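Local coordinates for 3-oxoacyl-(Acyl-carrier protein) synthase (PDB 4EFI), which probably catalyses the condensation step that forms a 3-oxoacyl-[acyl-carrier protein], as in beta-ketoacyl synthases of the thiolase superfamily, at residues Leu126-Pro132 with Ser302-Pro307; Val154-Ser159 with Phe173-Gly177; Tyr264-His270 with Gln324-Phe330; Val291-Ile295 with Leu308-Glu313. All coordinates share one frame; numbering follows the deposited sequence.

Contact 1: residues Leu126-Pro132 with Ser302-Pro307; sequences LGCSGYP and SCASIP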
loop_
_atom_site.group_PDB
_atom_site.type_symbol
_atom_site.label_atom_id
_atom_site.label_comp_id
_atom_site.label_asym_id
_atom_site.label_seq_id
_atom_site.Cartn_x
_atom_site.Cartn_y
_atom_site.Cartn_z
ATOM N N LEU A 126 -8.199 -3.458 -3.817
ATOM C CA LEU A 126 -7.784 -3.620 -2.430
ATOM C C LEU A 126 -7.193 -2.317 -1.964
ATOM O O LEU A 126 -6.673 -1.524 -2.763
ATOM C CB LEU A 126 -6.721 -4.706 -2.307
ATOM C CG LEU A 126 -7.210 -6.131 -2.488
ATOM C CD1 LEU A 126 -6.002 -7.045 -2.676
ATOM C CD2 LEU A 126 -8.071 -6.577 -1.308
ATOM N N GLY A 127 -7.257 -2.091 -0.656
ATOM C CA GLY A 127 -6.726 -0.874 -0.066
ATOM C C GLY A 127 -5.463 -1.155 0.720
ATOM O O GLY A 127 -4.472 -1.603 0.157
ATOM N N CYS A 128 -5.505 -0.904 2.016
ATOM C CA CYS A 128 -4.275 -0.914 2.791
ATOM C C CYS A 128 -3.580 -2.284 2.879
ATOM O O CYS A 128 -2.429 -2.331 3.296
ATOM C CB CYS A 128 -4.508 -0.253 4.153
ATOM S SG CYS A 128 -5.081 1.463 3.999
ATOM N N SER A 129 -4.342 -3.368 2.748
ATOM C CA SER A 129 -3.836 -4.734 2.868
ATOM C C SER A 129 -3.306 -5.264 1.540
ATOM O O SER A 129 -2.920 -6.423 1.431
ATOM C CB SER A 129 -4.939 -5.661 3.377
ATOM O OG SER A 129 -5.866 -5.949 2.345
ATOM N N GLY A 130 -3.303 -4.405 0.532
ATOM C CA GLY A 130 -3.105 -4.851 -0.842
ATOM C C GLY A 130 -1.694 -5.211 -1.255
ATOM O O GLY A 130 -1.537 -6.038 -2.145
ATOM N N TYR A 131 -0.666 -4.609 -0.661
ATOM C CA TYR A 131 0.676 -4.843 -1.201
ATOM C C TYR A 131 1.139 -6.290 -0.981
ATOM O O TYR A 131 1.605 -6.924 -1.928
ATOM C CB TYR A 131 1.693 -3.825 -0.704
ATOM C CG TYR A 131 3.006 -3.904 -1.454
ATOM C CD1 TYR A 131 3.097 -3.525 -2.790
ATOM C CD2 TYR A 131 4.171 -4.319 -0.821
ATOM C CE1 TYR A 131 4.282 -3.588 -3.466
ATOM C CE2 TYR A 131 5.359 -4.367 -1.476
ATOM C CZ TYR A 131 5.419 -3.996 -2.811
ATOM O OH TYR A 131 6.645 -4.040 -3.443
ATOM N N PRO A 132 1.010 -6.826 0.245
ATOM C CA PRO A 132 1.452 -8.222 0.396
ATOM C C PRO A 132 0.654 -9.187 -0.469
ATOM O O PRO A 132 1.163 -10.180 -0.945
ATOM C CB PRO A 132 1.279 -8.495 1.894
ATOM C CG PRO A 132 1.362 -7.145 2.505
ATOM C CD PRO A 132 0.659 -6.234 1.541
ATOM N N SER A 302 -2.320 4.884 1.621
ATOM C CA SER A 302 -3.204 3.753 1.303
ATOM C C SER A 302 -2.397 2.605 0.714
ATOM O O SER A 302 -1.438 2.144 1.323
ATOM C CB SER A 302 -4.260 4.214 0.300
ATOM O OG SER A 302 -5.210 3.174 0.044
ATOM N N CYS A 303 -2.854 1.908 -0.311
ATOM C CA CYS A 303 -2.140 0.718 -0.778
ATOM C C CYS A 303 -0.678 0.959 -1.176
ATOM O O CYS A 303 0.104 0.019 -1.199
ATOM C CB CYS A 303 -2.861 0.042 -1.954
ATOM S SG CYS A 303 -3.096 1.099 -3.379
ATOM N N ALA A 304 -0.326 2.201 -1.497
ATOM C CA ALA A 304 1.062 2.522 -1.843
ATOM C C ALA A 304 2.001 2.588 -0.648
ATOM O O ALA A 304 3.218 2.716 -0.834
ATOM C CB ALA A 304 1.128 3.825 -2.587
ATOM N N SER A 305 1.470 2.519 0.567
ATOM C CA SER A 305 2.263 2.914 1.716
ATOM C C SER A 305 3.489 2.017 1.930
ATOM O O SER A 305 4.560 2.519 2.251
ATOM C CB SER A 305 1.390 2.979 2.964
ATOM O OG SER A 305 0.996 1.675 3.343
ATOM N N ILE A 306 3.355 0.704 1.783
ATOM C CA ILE A 306 4.505 -0.171 1.989
ATOM C C ILE A 306 5.589 -0.023 0.909
ATOM O O ILE A 306 6.756 0.158 1.221
ATOM C CB ILE A 306 4.065 -1.644 2.201
ATOM C CG1 ILE A 306 3.308 -1.768 3.527
ATOM C CG2 ILE A 306 5.280 -2.556 2.161
ATOM C CD1 ILE A 306 2.637 -3.115 3.749
ATOM N N PRO A 307 5.226 -0.090 -0.386
ATOM C CA PRO A 307 6.291 0.109 -1.379
ATOM C C PRO A 307 6.927 1.509 -1.300
ATOM O O PRO A 307 8.129 1.655 -1.521
ATOM C CB PRO A 307 5.594 -0.146 -2.728
ATOM C CG PRO A 307 4.131 -0.040 -2.451
ATOM C CD PRO A 307 3.971 -0.513 -1.012
#

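Contact 2: residues Val154-Ser159 with Phe173-Gly177; sequences VGDTIS and FGDAG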
loop_
_atom_site.group_PDB
_atom_site.type_symbol
_atom_site.label_atom_id
_atom_site.label_comp_id
_atom_site.label_asym_id
_atom_site.label_seq_id
_atom_site.Cartn_x
_atom_site.Cartn_y
_atom_site.Cartn_z
ATOM N N VAL A 154 0.786 -0.482 -7.893
ATOM C CA VAL A 154 0.042 -0.381 -6.652
ATOM C C VAL A 154 0.030 1.098 -6.267
ATOM O O VAL A 154 1.088 1.697 -6.021
ATOM C CB VAL A 154 0.650 -1.252 -5.546
ATOM C CG1 VAL A 154 -0.182 -1.118 -4.251
ATOM C CG2 VAL A 154 0.743 -2.698 -6.025
ATOM N N GLY A 155 -1.148 1.715 -6.274
ATOM C CA GLY A 155 -1.195 3.157 -6.084
ATOM C C GLY A 155 -2.590 3.650 -5.794
ATOM O O GLY A 155 -3.582 2.950 -6.008
ATOM N N ASP A 156 -2.675 4.884 -5.317
ATOM C CA ASP A 156 -3.970 5.465 -4.985
ATOM C C ASP A 156 -3.848 6.974 -4.960
ATOM O O ASP A 156 -2.760 7.522 -4.691
ATOM C CB ASP A 156 -4.447 5.004 -3.599
ATOM C CG ASP A 156 -5.625 4.049 -3.644
ATOM O OD1 ASP A 156 -6.417 4.030 -4.606
ATOM O OD2 ASP A 156 -5.757 3.297 -2.662
ATOM N N THR A 157 -4.965 7.646 -5.198
ATOM C CA THR A 157 -5.068 9.081 -4.928
ATOM C C THR A 157 -6.271 9.276 -3.993
ATOM O O THR A 157 -7.305 9.810 -4.375
ATOM C CB THR A 157 -5.227 9.941 -6.193
ATOM O OG1 THR A 157 -6.412 9.561 -6.890
ATOM C CG2 THR A 157 -4.041 9.773 -7.131
ATOM N N ILE A 158 -6.140 8.832 -2.747
ATOM C CA ILE A 158 -7.247 8.923 -1.802
ATOM C C ILE A 158 -7.621 10.371 -1.535
ATOM O O ILE A 158 -8.748 10.659 -1.110
ATOM C CB ILE A 158 -6.945 8.217 -0.456
ATOM C CG1 ILE A 158 -6.766 6.721 -0.689
ATOM C CG2 ILE A 158 -8.023 8.506 0.606
ATOM C CD1 ILE A 158 -7.939 6.029 -1.341
ATOM N N SER A 159 -6.719 11.314 -1.782
ATOM C CA SER A 159 -7.068 12.722 -1.587
ATOM C C SER A 159 -8.338 13.104 -2.365
ATOM O O SER A 159 -9.084 13.993 -1.927
ATOM C CB SER A 159 -5.914 13.645 -1.993
ATOM O OG SER A 159 -5.766 13.617 -3.382
ATOM N N PHE A 173 -4.422 11.745 4.771
ATOM C CA PHE A 173 -4.096 11.040 3.530
ATOM C C PHE A 173 -3.260 11.839 2.543
ATOM O O PHE A 173 -3.490 13.040 2.308
ATOM C CB PHE A 173 -5.372 10.549 2.837
ATOM C CG PHE A 173 -6.079 9.461 3.593
ATOM C CD1 PHE A 173 -5.574 8.171 3.604
ATOM C CD2 PHE A 173 -7.232 9.725 4.313
ATOM C CE1 PHE A 173 -6.237 7.155 4.318
ATOM C CE2 PHE A 173 -7.878 8.727 5.021
ATOM C CZ PHE A 173 -7.380 7.459 5.027
ATOM N N GLY A 174 -2.316 11.137 1.935
ATOM C CA GLY A 174 -1.534 11.636 0.822
ATOM C C GLY A 174 -1.647 10.667 -0.343
ATOM O O GLY A 174 -2.236 9.586 -0.206
ATOM N N ASP A 175 -1.055 11.042 -1.471
ATOM C CA ASP A 175 -1.157 10.276 -2.706
ATOM C C ASP A 175 0.202 9.742 -3.159
ATOM O O ASP A 175 1.219 10.414 -3.013
ATOM C CB ASP A 175 -1.741 11.152 -3.815
ATOM C CG ASP A 175 -3.142 11.634 -3.505
ATOM O OD1 ASP A 175 -3.830 10.996 -2.685
ATOM O OD2 ASP A 175 -3.559 12.648 -4.093
ATOM N N ALA A 176 0.216 8.512 -3.659
ATOM C CA ALA A 176 1.409 7.937 -4.265
ATOM C C ALA A 176 1.045 6.798 -5.209
ATOM O O ALA A 176 0.011 6.161 -5.048
ATOM C CB ALA A 176 2.357 7.441 -3.186
ATOM N N GLY A 177 1.923 6.525 -6.167
ATOM C CA GLY A 177 1.794 5.375 -7.041
ATOM C C GLY A 177 3.129 4.659 -7.119
ATOM O O GLY A 177 4.172 5.295 -7.024
HETATM O O HOH W 1 -3.684 7.766 -1.722
#

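Contact 3: residues Tyr264-His270 with Gln324-Phe330; sequences YDAFLFH and QLGMFGF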
loop_
_atom_site.group_PDB
_atom_site.type_symbol
_atom_site.label_atom_id
_atom_site.label_comp_id
_atom_site.label_asym_id
_atom_site.label_seq_id
_atom_site.Cartn_x
_atom_site.Cartn_y
_atom_site.Cartn_z
ATOM N N TYR A 264 15.523 -9.812 11.532
ATOM C CA TYR A 264 14.888 -9.006 10.491
ATOM C C TYR A 264 15.559 -7.643 10.409
ATOM O O TYR A 264 15.936 -7.061 11.422
ATOM C CB TYR A 264 13.408 -8.810 10.784
ATOM C CG TYR A 264 12.562 -10.009 10.395
ATOM C CD1 TYR A 264 12.585 -11.177 11.134
ATOM C CD2 TYR A 264 11.737 -9.962 9.278
ATOM C CE1 TYR A 264 11.835 -12.264 10.775
ATOM C CE2 TYR A 264 10.977 -11.056 8.912
ATOM C CZ TYR A 264 11.026 -12.185 9.662
ATOM O OH TYR A 264 10.274 -13.268 9.272
ATOM N N ASP A 265 15.688 -7.132 9.195
ATOM C CA ASP A 265 16.249 -5.815 8.983
ATOM C C ASP A 265 15.201 -4.731 9.138
ATOM O O ASP A 265 15.502 -3.601 9.528
ATOM C CB ASP A 265 16.934 -5.753 7.616
ATOM C CG ASP A 265 18.148 -6.629 7.571
ATOM O OD1 ASP A 265 19.115 -6.317 8.305
ATOM O OD2 ASP A 265 18.147 -7.685 6.898
ATOM N N ALA A 266 13.958 -5.050 8.819
ATOM C CA ALA A 266 12.864 -4.097 8.975
ATOM C C ALA A 266 11.527 -4.811 8.999
ATOM O O ALA A 266 11.341 -5.841 8.343
ATOM C CB ALA A 266 12.874 -3.056 7.865
ATOM N N PHE A 267 10.592 -4.206 9.726
ATOM C CA PHE A 267 9.184 -4.571 9.746
ATOM C C PHE A 267 8.427 -3.392 9.150
ATOM O O PHE A 267 8.368 -2.319 9.752
ATOM C CB PHE A 267 8.724 -4.821 11.183
ATOM C CG PHE A 267 9.523 -5.905 11.890
ATOM C CD1 PHE A 267 9.271 -7.252 11.664
ATOM C CD2 PHE A 267 10.543 -5.567 12.755
ATOM C CE1 PHE A 267 10.025 -8.232 12.318
ATOM C CE2 PHE A 267 11.281 -6.533 13.386
ATOM C CZ PHE A 267 11.031 -7.859 13.166
ATOM N N LEU A 268 7.870 -3.600 7.962
ATOM C CA LEU A 268 7.250 -2.543 7.166
ATOM C C LEU A 268 5.749 -2.619 7.315
ATOM O O LEU A 268 5.132 -3.557 6.797
ATOM C CB LEU A 268 7.646 -2.743 5.713
ATOM C CG LEU A 268 9.151 -2.779 5.471
ATOM C CD1 LEU A 268 9.451 -3.320 4.096
ATOM C CD2 LEU A 268 9.722 -1.379 5.626
ATOM N N PHE A 269 5.168 -1.662 8.025
ATOM C CA PHE A 269 3.733 -1.610 8.239
ATOM C C PHE A 269 3.091 -0.590 7.340
ATOM O O PHE A 269 3.649 0.477 7.080
ATOM C CB PHE A 269 3.416 -1.201 9.677
ATOM C CG PHE A 269 3.678 -2.278 10.695
ATOM C CD1 PHE A 269 4.957 -2.498 11.165
ATOM C CD2 PHE A 269 2.653 -3.084 11.160
ATOM C CE1 PHE A 269 5.218 -3.506 12.103
ATOM C CE2 PHE A 269 2.904 -4.082 12.093
ATOM C CZ PHE A 269 4.194 -4.286 12.562
ATOM N N HIS A 270 1.864 -0.869 6.932
ATOM C CA HIS A 270 1.035 0.153 6.345
ATOM C C HIS A 270 1.035 1.343 7.271
ATOM O O HIS A 270 0.863 1.192 8.494
ATOM C CB HIS A 270 -0.378 -0.365 6.150
ATOM C CG HIS A 270 -1.388 0.723 5.925
ATOM N ND1 HIS A 270 -1.263 1.627 4.942
ATOM C CD2 HIS A 270 -2.552 1.044 6.611
ATOM C CE1 HIS A 270 -2.298 2.478 4.988
ATOM N NE2 HIS A 270 -3.084 2.120 6.009
ATOM N N GLN A 324 16.252 -9.040 5.199
ATOM C CA GLN A 324 15.159 -9.873 5.666
ATOM C C GLN A 324 14.041 -8.948 6.086
ATOM O O GLN A 324 14.178 -8.168 7.022
ATOM C CB GLN A 324 15.603 -10.725 6.853
ATOM C CG GLN A 324 14.489 -11.614 7.433
ATOM C CD GLN A 324 14.042 -12.685 6.465
ATOM O OE1 GLN A 324 14.771 -13.041 5.548
ATOM N NE2 GLN A 324 12.825 -13.188 6.650
ATOM N N LEU A 325 12.934 -9.003 5.368
ATOM C CA LEU A 325 11.835 -8.093 5.613
ATOM C C LEU A 325 10.527 -8.778 5.971
ATOM O O LEU A 325 10.185 -9.833 5.415
ATOM C CB LEU A 325 11.576 -7.268 4.348
ATOM C CG LEU A 325 12.780 -6.449 3.850
ATOM C CD1 LEU A 325 12.452 -5.763 2.545
ATOM C CD2 LEU A 325 13.182 -5.436 4.884
ATOM N N GLY A 326 9.782 -8.131 6.865
ATOM C CA GLY A 326 8.390 -8.473 7.115
ATOM C C GLY A 326 7.531 -7.296 6.710
ATOM O O GLY A 326 7.928 -6.148 6.908
ATOM N N MET A 327 6.377 -7.569 6.111
ATOM C CA MET A 327 5.485 -6.524 5.588
ATOM C C MET A 327 4.086 -6.813 6.093
ATOM O O MET A 327 3.660 -7.957 6.050
ATOM C CB MET A 327 5.474 -6.506 4.060
ATOM C CG MET A 327 6.843 -6.355 3.459
ATOM S SD MET A 327 6.771 -6.323 1.675
ATOM C CE MET A 327 8.507 -6.437 1.231
ATOM N N PHE A 328 3.393 -5.802 6.604
ATOM C CA PHE A 328 2.084 -6.002 7.233
ATOM C C PHE A 328 1.134 -4.915 6.801
ATOM O O PHE A 328 1.342 -3.755 7.124
ATOM C CB PHE A 328 2.239 -6.008 8.761
ATOM C CG PHE A 328 3.256 -6.992 9.240
ATOM C CD1 PHE A 328 2.942 -8.341 9.323
ATOM C CD2 PHE A 328 4.550 -6.593 9.506
ATOM C CE1 PHE A 328 3.890 -9.268 9.706
ATOM C CE2 PHE A 328 5.510 -7.520 9.891
ATOM C CZ PHE A 328 5.169 -8.855 10.001
ATOM N N GLY A 329 0.101 -5.313 6.066
ATOM C CA GLY A 329 -0.917 -4.396 5.594
ATOM C C GLY A 329 -2.252 -4.754 6.209
ATOM O O GLY A 329 -2.552 -5.924 6.425
ATOM N N PHE A 330 -3.039 -3.736 6.527
ATOM C CA PHE A 330 -4.334 -3.932 7.155
ATOM C C PHE A 330 -5.234 -2.752 6.825
ATOM O O PHE A 330 -4.752 -1.651 6.582
ATOM C CB PHE A 330 -4.142 -4.027 8.668
ATOM C CG PHE A 330 -3.147 -3.039 9.197
ATOM C CD1 PHE A 330 -1.790 -3.292 9.114
ATOM C CD2 PHE A 330 -3.568 -1.843 9.749
ATOM C CE1 PHE A 330 -0.871 -2.378 9.585
ATOM C CE2 PHE A 330 -2.653 -0.925 10.223
ATOM C CZ PHE A 330 -1.303 -1.194 10.141
#

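Contact 4: residues Val291-Ile295 with Leu308-Glu313; sequences VPVNI and LLITTE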
loop_
_atom_site.group_PDB
_atom_site.type_symbol
_atom_site.label_atom_id
_atom_site.label_comp_id
_atom_site.label_asym_id
_atom_site.label_seq_id
_atom_site.Cartn_x
_atom_site.Cartn_y
_atom_site.Cartn_z
ATOM N N VAL A 291 11.248 -0.433 12.743
ATOM C CA VAL A 291 9.899 -0.222 12.207
ATOM C C VAL A 291 9.905 1.130 11.487
ATOM O O VAL A 291 9.640 2.155 12.096
ATOM C CB VAL A 291 8.847 -0.224 13.349
ATOM C CG1 VAL A 291 7.429 -0.006 12.796
ATOM C CG2 VAL A 291 8.896 -1.527 14.132
ATOM N N PRO A 292 10.245 1.149 10.184
ATOM C CA PRO A 292 10.400 2.439 9.488
ATOM C C PRO A 292 9.092 3.217 9.368
ATOM O O PRO A 292 8.007 2.646 9.287
ATOM C CB PRO A 292 10.896 2.014 8.104
ATOM C CG PRO A 292 11.602 0.683 8.369
ATOM C CD PRO A 292 10.727 0.025 9.364
ATOM N N VAL A 293 9.221 4.536 9.365
ATOM C CA VAL A 293 8.076 5.433 9.282
ATOM C C VAL A 293 8.415 6.549 8.309
ATOM O O VAL A 293 9.485 7.170 8.396
ATOM C CB VAL A 293 7.737 6.052 10.664
ATOM C CG1 VAL A 293 6.626 7.075 10.550
ATOM C CG2 VAL A 293 7.325 4.957 11.635
ATOM N N ASN A 294 7.513 6.812 7.380
ATOM C CA ASN A 294 7.656 7.943 6.453
ATOM C C ASN A 294 6.370 8.755 6.346
ATOM O O ASN A 294 6.244 9.631 5.485
ATOM C CB ASN A 294 8.152 7.515 5.064
ATOM C CG ASN A 294 7.120 6.723 4.283
ATOM O OD1 ASN A 294 6.050 6.414 4.794
ATOM N ND2 ASN A 294 7.444 6.372 3.045
ATOM N N ILE A 295 5.448 8.540 7.277
ATOM C CA ILE A 295 4.161 9.219 7.288
ATOM C C ILE A 295 4.357 10.722 7.481
ATOM O O ILE A 295 3.529 11.540 7.055
ATOM C CB ILE A 295 3.237 8.558 8.354
ATOM C CG1 ILE A 295 1.761 8.755 7.981
ATOM C CG2 ILE A 295 3.592 9.058 9.723
ATOM C CD1 ILE A 295 0.776 8.179 8.977
ATOM N N LEU A 308 6.150 2.525 -0.933
ATOM C CA LEU A 308 6.708 3.874 -0.766
ATOM C C LEU A 308 7.692 3.878 0.406
ATOM O O LEU A 308 8.787 4.460 0.328
ATOM C CB LEU A 308 5.591 4.908 -0.567
ATOM C CG LEU A 308 6.061 6.363 -0.427
ATOM C CD1 LEU A 308 6.753 6.868 -1.671
ATOM C CD2 LEU A 308 4.855 7.227 -0.064
ATOM N N LEU A 309 7.361 3.153 1.460
ATOM C CA LEU A 309 8.236 3.015 2.611
ATOM C C LEU A 309 9.553 2.340 2.184
ATOM O O LEU A 309 10.645 2.759 2.599
ATOM C CB LEU A 309 7.518 2.213 3.697
ATOM C CG LEU A 309 8.051 2.250 5.112
ATOM C CD1 LEU A 309 7.952 3.632 5.684
ATOM C CD2 LEU A 309 7.226 1.267 5.913
ATOM N N ILE A 310 9.467 1.298 1.358
ATOM C CA ILE A 310 10.669 0.634 0.861
ATOM C C ILE A 310 11.540 1.632 0.118
ATOM O O ILE A 310 12.738 1.710 0.354
ATOM C CB ILE A 310 10.322 -0.551 -0.064
ATOM C CG1 ILE A 310 9.607 -1.631 0.736
ATOM C CG2 ILE A 310 11.571 -1.106 -0.765
ATOM C CD1 ILE A 310 9.012 -2.740 -0.085
ATOM N N THR A 311 10.963 2.391 -0.810
ATOM C CA THR A 311 11.804 3.253 -1.642
ATOM C C THR A 311 12.380 4.438 -0.883
ATOM O O THR A 311 13.533 4.812 -1.116
ATOM C CB THR A 311 11.125 3.706 -2.962
ATOM O OG1 THR A 311 10.016 4.578 -2.694
ATOM C CG2 THR A 311 10.648 2.522 -3.760
ATOM N N THR A 312 11.622 5.043 0.019
ATOM C CA THR A 312 12.113 6.214 0.723
ATOM C C THR A 312 13.013 5.863 1.906
ATOM O O THR A 312 13.881 6.671 2.266
ATOM C CB THR A 312 10.989 7.163 1.213
ATOM O OG1 THR A 312 10.256 6.560 2.278
ATOM C CG2 THR A 312 10.054 7.545 0.106
ATOM N N GLU A 313 12.837 4.685 2.515
ATOM C CA GLU A 313 13.580 4.364 3.740
ATOM C C GLU A 313 14.666 3.313 3.554
ATOM O O GLU A 313 15.636 3.312 4.326
ATOM C CB GLU A 313 12.632 3.916 4.864
ATOM C CG GLU A 313 11.509 4.890 5.194
ATOM C CD GLU A 313 11.974 6.310 5.372
ATOM O OE1 GLU A 313 12.728 6.564 6.339
ATOM O OE2 GLU A 313 11.578 7.201 4.584
HETATM O O HOH W 2 11.780 8.737 8.026
#

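Contact 1: residues Leu126-Pro132 with Ser302-Pro307
Pro307 lays its ring over one face of Tyr131, the two side chains sliding past each other in opposite directions. CD of Pro307 lies 3.6 Å from the Tyr131 ring centroid and 15° off the ring normal, a CH-pi contact shifted toward the rim. Ile306 meets the same ring obliquely, its CG2 branch 3.6 Å from CD2 of Tyr131. With CG of Tyr131 anti to the backbone N (chi1 -169°), the ring reaches across to helix 305-313 while its hydroxyl bonds to Thr180. Beside it, CD of Pro132 and CD1 of Ile306 extend the apolar seam at 4.3 Å. Here the first turns of helices 130-143 and 305-313 meet at the centre of the thiolase fold, where each half of the molecule contributes a buried helix. Cys128, in the type I turn from Gly127 to Gly130 that leads into helix 130-143, occupies a place consistent with the nucleophilic cysteine of such synthases, and it touches His270. Its SG stands 4.0 Å from CA of Ser302. The hydroxyl of Ser302 turns elsewhere, to Asp156, whereas that of Ser305, on helix 305-313, bonds to His270 ND1.

Contact 2: residues Val154-Ser159 with Phe173-Gly177
An antiparallel pair of strand ends, belonging to the mixed sheet that holds strands 149-156 and 176-184, opens here into two loops that an aspartate clasps together. Gly155 faces Gly177 as a non-hydrogen-bonded pair, and with no side chain on either residue their CA atoms approach to 3.8 Å. Asp156 and Ala176 form the hydrogen-bonded pair that follows: Asp156 N donates to Ala176 O at 3.0 Å, almost straight at 168°, while the return bond from Ala176 N to Asp156 O is weak. Past this point the side chain of Asp175 replaces the backbone ladder. Its CG lies anti to its own carbonyl carbon (chi1 -62°), which carries the carboxylate across to Ser159, where both oxygens use syn lone pairs. OD1 accepts from Ser159 N at 3.0 Å and OD2 accepts from Ser159 OG in a short 2.5 Å bond. This two-point grip fixes the rotation of the carboxylate, and OD2 has a further donor in Ala60 N. A water accepts from Ile158 N at 2.9 Å and donates to Gly174 O. Farther out, CG2 of Ile158 sits over one face of Phe173, 3.9 Å from the ring centroid. Asp156 turns its own carboxylate to Thr97 and Ser302. Such an antiparallel junction, next to parallel strands in one mixed sheet, is characteristic of the thiolase fold.

Contact 3: residues Tyr264-His270 with Gln324-Phe330
Strands 266-269 and 324-330 run parallel, their axes 4.6 Å apart at closest approach and only 18° from alignment. The ladder pairs Ala266 with Leu325 and continues to Phe269 with Phe328. Gly326 is held through both of its backbone polar atoms, its N donating to Ala266 O and its O accepting from Leu268 N at 2.8 Å with an almost linear N-H...O angle of 178°. Phe328 repeats the pattern with Leu268 O and His270 N. Before the ladder begins, Asp265 grips Gln324 twice: Asp265 N donates to Gln324 O, and Gln324 N meets the anti lone pair of Asp265 OD2 at 2.9 Å. The other carboxylate oxygen, OD1, makes a salt bridge to Arg317. Strand 266-269 is the outermost strand, within this chain, of one of the two mixed sheets that sandwich the central helices of the thiolase fold. Leu268 and Met327 lie side by side on the sheet face that packs against helix 305-313, CD1 of Leu268 being 4.1 Å from CG of Met327. The other face carries aromatics. Phe269 receives CD2 of Phe328 over its face and CE1 of Phe330 at its edge, the latter 3.9 Å from CD2 of Phe269. With CG anti to the backbone N (chi1 179°), Gln324 rests that carbon over the Tyr264 ring, 3.8 Å from the centroid. At the far end the edge of His270 points to the face of Phe330 in a T-shaped pair, centroids 5.4 Å apart.

Contact 4: residues Val291-Ile295 with Leu308-Glu313
Asn294 and Thr312 meet at about a right angle, the amide of the first aimed at the hydroxyl of the second. ND2 of Asn294 donates to OG1 of Thr312 at 2.9 Å, with an N-H...O angle of 158° and the oxygen close to the amide plane. That hydroxyl in turn donates a hydrogen bond to OE2 of Glu313, 2.7 Å from Thr312 OG1, where it meets the anti lone pair. Thr312 is thus acceptor and donor at once, and the chain of two bonds joins the loop's amide to a carboxylate on the last residue of the helix. Glu313 can fold back to its neighbour because its chain bends at chi2 (-48°). Its other oxygen, OE1, accepts a hydrogen bond from a water that also donates to Val293 O, a second bridge between loop and helix. Asn294 holds the N-cap position of the short helix 295-298 but makes no capping bond with its side chain, which is turned instead to helix 305-313, in the C-terminal half of this thiolase-like fold. Asn294 N is held by Gln271 OE1. Leu309 crosses the asparagine obliquely, CD1 of Leu309 lying 3.5 Å from CG of Asn294, and its CD2 branch turns to Pro292 O at 3.7 Å. On the proline ring, CB of Pro292 meets two helix residues one turn apart, at 4.1 Å from both CG of Leu309 and CG of Glu313.

Contact 1 lies at the heart of the folded chain, its centre about 2 Å from the chain centre, and the other three are arranged about it, with centres 10 to 13 Å away. Contact 2 belongs to the sheet containing strands 149-156 and 176-184, contact 3 to the other sheet, and these two centres are about 20 Å apart without touching. Contacts 1 and 4 share helix 305-313, which packs against both sheets. Along the chain, contact 2 is nested inside the loop closed by contact 1, contact 4 inside that of contact 3, and contact 1 crosses both contact 3 and contact 4. This interleaving brings Cys128 and His270, from separate halves, together at the presumed active site.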